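Local coordinates for protein AHL synthase (Burkholderia glumae, PDB 3P2H) that probably makes N-acyl-homoserine lactone quorum-sensing signals from S-adenosylmethionine and fatty acyl groups delivered on acyl carrier protein, at residues A[159-164]-A[172-177]. The protein carries 3 engineered substitutions. Residues are numbered along the deposited sequence; the frame is centred on the assembly and turned at random.
Sequences HRAGAP and VVACWI. With NOO (N-(3-oxocyclohex-1-en-1-yl)octanamide), chain C.
His159 and Trp176 form an antiparallel hydrogen-bonded pair. His159 N donates to Trp176 O at 3.0 Å, and Trp176 N returns a 2.7 Å bond to His159 O. Trp176 CB packs against one imidazole face, offset toward its rim, in a CH-pi contact. The imidazole and the five-membered indole ring are near parallel, 22° apart, but slid so far that they barely overlap. Trp176 CG is anti to the carbonyl carbon (chi1 -72°), beside the backbone N.

Arg160 pairs with Cys175 without hydrogen bonds, on the other face of the sheet. Its extended chain passes CG and CD across Val173 CG2, with CD 3.9 Å away. Its NE makes a salt bridge with Glu148 of helix 145-154. Arg160 O meets the indole edge in plane.

The strand ends here, but Ala161 N still donates to Ala174 O, 2.9 Å and nearly straight at 175°. Ala161 CB touches Ala174 CB and sits 3.2 Å from Trp176 NE1. The chain then bows away. Gly162 O lies against Val173 CG2. Gly162 N, buried by the contact, has no hydrogen-bond partner in the model. A water bridges the gap, donating to Ala163 O and accepting from Ala174 N. Pro164 closes back in, its CA 3.3 Å from Val172 O in a CA-H...O contact.

Strand 170-178 also pairs with strand 138-144. Cys175 O lies 3.1 Å from C15, the terminal methyl of the inhibitor's octanoyl chain, with Ile177 CG1 also near it. Strands 157-160 and 165-167 both pair antiparallel with strand 170-178, and the loop between them bows out around the water. This edge of the acetyltransferase-like autoinducer synthase fold lies beside the inhibitor's octanoyl pocket, probably that of the substrate acyl chain.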
ATOM      1  N   HIS A 159      14.271   1.471   2.435  1.00 14.65           N
ATOM      2  CA  HIS A 159      15.280   2.435   2.020  1.00 14.79           C
ATOM      3  C   HIS A 159      14.695   3.324   0.931  1.00 15.05           C
ATOM      4  O   HIS A 159      13.801   2.918   0.190  1.00 15.26           O
ATOM      5  CB  HIS A 159      16.580   1.748   1.555  1.00 15.33           C
ATOM      6  CG  HIS A 159      16.394   0.721   0.483  1.00 12.67           C
ATOM      7  ND1 HIS A 159      15.932  -0.551   0.740  1.00 14.83           N
ATOM      8  CD2 HIS A 159      16.629   0.773  -0.851  1.00 12.66           C
ATOM      9  CE1 HIS A 159      15.892  -1.239  -0.388  1.00 11.45           C
ATOM     10  NE2 HIS A 159      16.309  -0.458  -1.368  1.00 14.75           N
ATOM     11  N   ARG A 160      15.204   4.542   0.842  1.00 14.96           N
ATOM     12  CA  ARG A 160      14.693   5.511  -0.114  1.00 15.65           C
ATOM     13  C   ARG A 160      15.023   5.288  -1.584  1.00 15.01           C
ATOM     14  O   ARG A 160      16.131   4.873  -1.938  1.00 14.03           O
ATOM     15  CB  ARG A 160      15.129   6.909   0.325  1.00 15.35           C
ATOM     16  CG  ARG A 160      14.529   7.289   1.663  1.00 15.03           C
ATOM     17  CD  ARG A 160      14.926   8.675   2.125  1.00 15.18           C
ATOM     18  NE  ARG A 160      14.178   9.047   3.322  1.00 16.13           N
ATOM     19  CZ  ARG A 160      14.305  10.204   3.961  1.00 13.88           C
ATOM     20  NH1 ARG A 160      15.164  11.116   3.525  1.00 14.78           N
ATOM     21  NH2 ARG A 160      13.569  10.445   5.035  1.00 15.44           N
ATOM     22  N   ALA A 161      14.036   5.562  -2.434  1.00 13.82           N
ATOM     23  CA  ALA A 161      14.184   5.429  -3.883  1.00 15.19           C
ATOM     24  C   ALA A 161      14.335   6.825  -4.486  1.00 15.59           C
ATOM     25  O   ALA A 161      14.553   6.975  -5.688  1.00 16.72           O
ATOM     26  CB  ALA A 161      12.963   4.733  -4.482  1.00 14.75           C
ATOM     27  N   GLY A 162      14.220   7.840  -3.631  1.00 17.21           N
ATOM     28  CA  GLY A 162      14.348   9.225  -4.062  1.00 16.96           C
ATOM     29  C   GLY A 162      14.456  10.167  -2.871  1.00 16.10           C
ATOM     30  O   GLY A 162      14.319   9.744  -1.722  1.00 15.31           O
ATOM     31  N   ALA A 163      14.705  11.446  -3.135  1.00 15.53           N
ATOM     32  CA  ALA A 163      14.826  12.428  -2.065  1.00 16.65           C
ATOM     33  C   ALA A 163      13.436  12.827  -1.591  1.00 15.50           C
ATOM     34  O   ALA A 163      12.497  12.858  -2.378  1.00 16.09           O
ATOM     35  CB  ALA A 163      15.590  13.667  -2.567  1.00 17.32           C
ATOM     36  N   PRO A 164      13.286  13.130  -0.292  1.00 15.43           N
ATOM     37  CA  PRO A 164      11.983  13.525   0.247  1.00 15.52           C
ATOM     38  C   PRO A 164      11.510  14.875  -0.283  1.00 16.93           C
ATOM     39  O   PRO A 164      12.310  15.753  -0.592  1.00 16.08           O
ATOM     40  CB  PRO A 164      12.218  13.531   1.755  1.00 15.66           C
ATOM     41  CG  PRO A 164      13.663  13.869   1.869  1.00 17.33           C
ATOM     42  CD  PRO A 164      14.289  13.037   0.782  1.00 17.03           C
ATOM     43  N   VAL A 172       6.673  13.487   1.969  1.00 18.36           N
ATOM     44  CA  VAL A 172       6.638  12.114   1.480  1.00 18.04           C
ATOM     45  C   VAL A 172       7.946  11.762   0.782  1.00 17.50           C
ATOM     46  O   VAL A 172       8.781  12.632   0.515  1.00 18.41           O
ATOM     47  CB  VAL A 172       5.486  11.896   0.471  1.00 18.13           C
ATOM     48  CG1 VAL A 172       4.166  12.367   1.065  1.00 18.12           C
ATOM     49  CG2 VAL A 172       5.786  12.638  -0.824  1.00 19.11           C
ATOM     50  N   VAL A 173       8.117  10.482   0.483  1.00 15.54           N
ATOM     51  CA  VAL A 173       9.319  10.026  -0.184  1.00 15.20           C
ATOM     52  C   VAL A 173       9.065   8.701  -0.882  1.00 15.53           C
ATOM     53  O   VAL A 173       8.272   7.889  -0.411  1.00 16.27           O
ATOM     54  CB  VAL A 173      10.478   9.855   0.831  1.00 15.16           C
ATOM     55  CG1 VAL A 173      10.177   8.703   1.787  1.00 15.73           C
ATOM     56  CG2 VAL A 173      11.777   9.629   0.095  1.00 16.33           C
ATOM     57  N   ALA A 174       9.713   8.494  -2.023  1.00 16.54           N
ATOM     58  CA  ALA A 174       9.564   7.238  -2.743  1.00 16.32           C
ATOM     59  C   ALA A 174      10.325   6.249  -1.868  1.00 16.34           C
ATOM     60  O   ALA A 174      11.482   6.487  -1.521  1.00 15.83           O
ATOM     61  CB  ALA A 174      10.192   7.339  -4.119  1.00 16.24           C
ATOM     62  N   CYS A 175       9.685   5.141  -1.515  1.00 17.81           N
ATOM     63  CA  CYS A 175      10.308   4.179  -0.614  1.00 17.97           C
ATOM     64  C   CYS A 175      10.345   2.736  -1.100  1.00 18.15           C
ATOM     65  O   CYS A 175       9.374   2.231  -1.674  1.00 17.94           O
ATOM     66  CB  CYS A 175       9.578   4.255   0.736  1.00 19.73           C
ATOM     67  SG  CYS A 175      10.193   3.252   2.120  1.00 21.50           S
ATOM     68  N   TRP A 176      11.487   2.090  -0.875  1.00 16.27           N
ATOM     69  CA  TRP A 176      11.686   0.690  -1.221  1.00 15.73           C
ATOM     70  C   TRP A 176      11.533  -0.121   0.061  1.00 15.98           C
ATOM     71  O   TRP A 176      11.813   0.373   1.153  1.00 17.07           O
ATOM     72  CB  TRP A 176      13.117   0.407  -1.699  1.00 16.27           C
ATOM     73  CG  TRP A 176      13.546   0.893  -3.042  1.00 15.51           C
ATOM     74  CD1 TRP A 176      14.425   1.903  -3.301  1.00 15.87           C
ATOM     75  CD2 TRP A 176      13.218   0.311  -4.311  1.00 17.37           C
ATOM     76  NE1 TRP A 176      14.675   1.983  -4.650  1.00 16.23           N
ATOM     77  CE2 TRP A 176      13.945   1.019  -5.294  1.00 17.81           C
ATOM     78  CE3 TRP A 176      12.384  -0.741  -4.711  1.00 17.09           C
ATOM     79  CZ2 TRP A 176      13.862   0.708  -6.658  1.00 18.73           C
ATOM     80  CZ3 TRP A 176      12.303  -1.053  -6.069  1.00 18.58           C
ATOM     81  CH2 TRP A 176      13.040  -0.327  -7.023  1.00 19.87           C
ATOM     82  N   ILE A 177      11.094  -1.363  -0.081  1.00 16.55           N
ATOM     83  CA  ILE A 177      11.014  -2.294   1.037  1.00 15.57           C
ATOM     84  C   ILE A 177      11.547  -3.594   0.439  1.00 17.00           C
ATOM     85  O   ILE A 177      10.912  -4.175  -0.447  1.00 16.75           O
ATOM     86  CB  ILE A 177       9.579  -2.544   1.548  1.00 15.94           C
ATOM     87  CG1 ILE A 177       9.086  -1.357   2.374  1.00 17.15           C
ATOM     88  CG2 ILE A 177       9.558  -3.789   2.422  1.00 17.69           C
ATOM     89  CD1 ILE A 177       7.709  -1.580   2.993  1.00 17.61           C
TER
HETATM   90  C1  NOO C 300      -0.646   7.333   6.098  1.00 40.41           C
HETATM   91  O1  NOO C 300      -0.010   7.769   7.053  1.00 41.44           O
HETATM   92  C2  NOO C 300       0.027   6.669   4.904  1.00 39.87           C
HETATM   93  C3  NOO C 300      -0.517   6.727   3.614  1.00 40.01           C
HETATM   94  C4  NOO C 300      -1.943   7.299   3.470  1.00 40.85           C
HETATM   95  C5  NOO C 300      -2.873   7.081   4.729  1.00 40.83           C
HETATM   96  C6  NOO C 300      -2.200   7.485   6.076  1.00 40.21           C
HETATM   97  N7  NOO C 300       0.156   6.299   2.392  1.00 39.44           N
HETATM   98  C8  NOO C 300      -0.221   5.548   1.248  1.00 38.91           C
HETATM   99  O8  NOO C 300      -1.213   5.775   0.561  1.00 39.35           O
HETATM  100  C9  NOO C 300       0.651   4.357   0.794  1.00 37.38           C
HETATM  101  C10 NOO C 300       2.068   4.155   1.392  1.00 37.02           C
HETATM  102  C11 NOO C 300       2.971   3.430   0.357  1.00 34.23           C
HETATM  103  C12 NOO C 300       3.913   2.402   1.008  1.00 33.44           C
HETATM  104  C13 NOO C 300       4.878   1.796  -0.034  1.00 31.80           C
HETATM  105  C14 NOO C 300       6.234   1.427   0.596  1.00 27.57           C
HETATM  106  C15 NOO C 300       7.104   0.617  -0.370  1.00 25.11           C
HETATM  107  O   HOH W   1      11.232  10.608  -3.402  1.00 20.32           O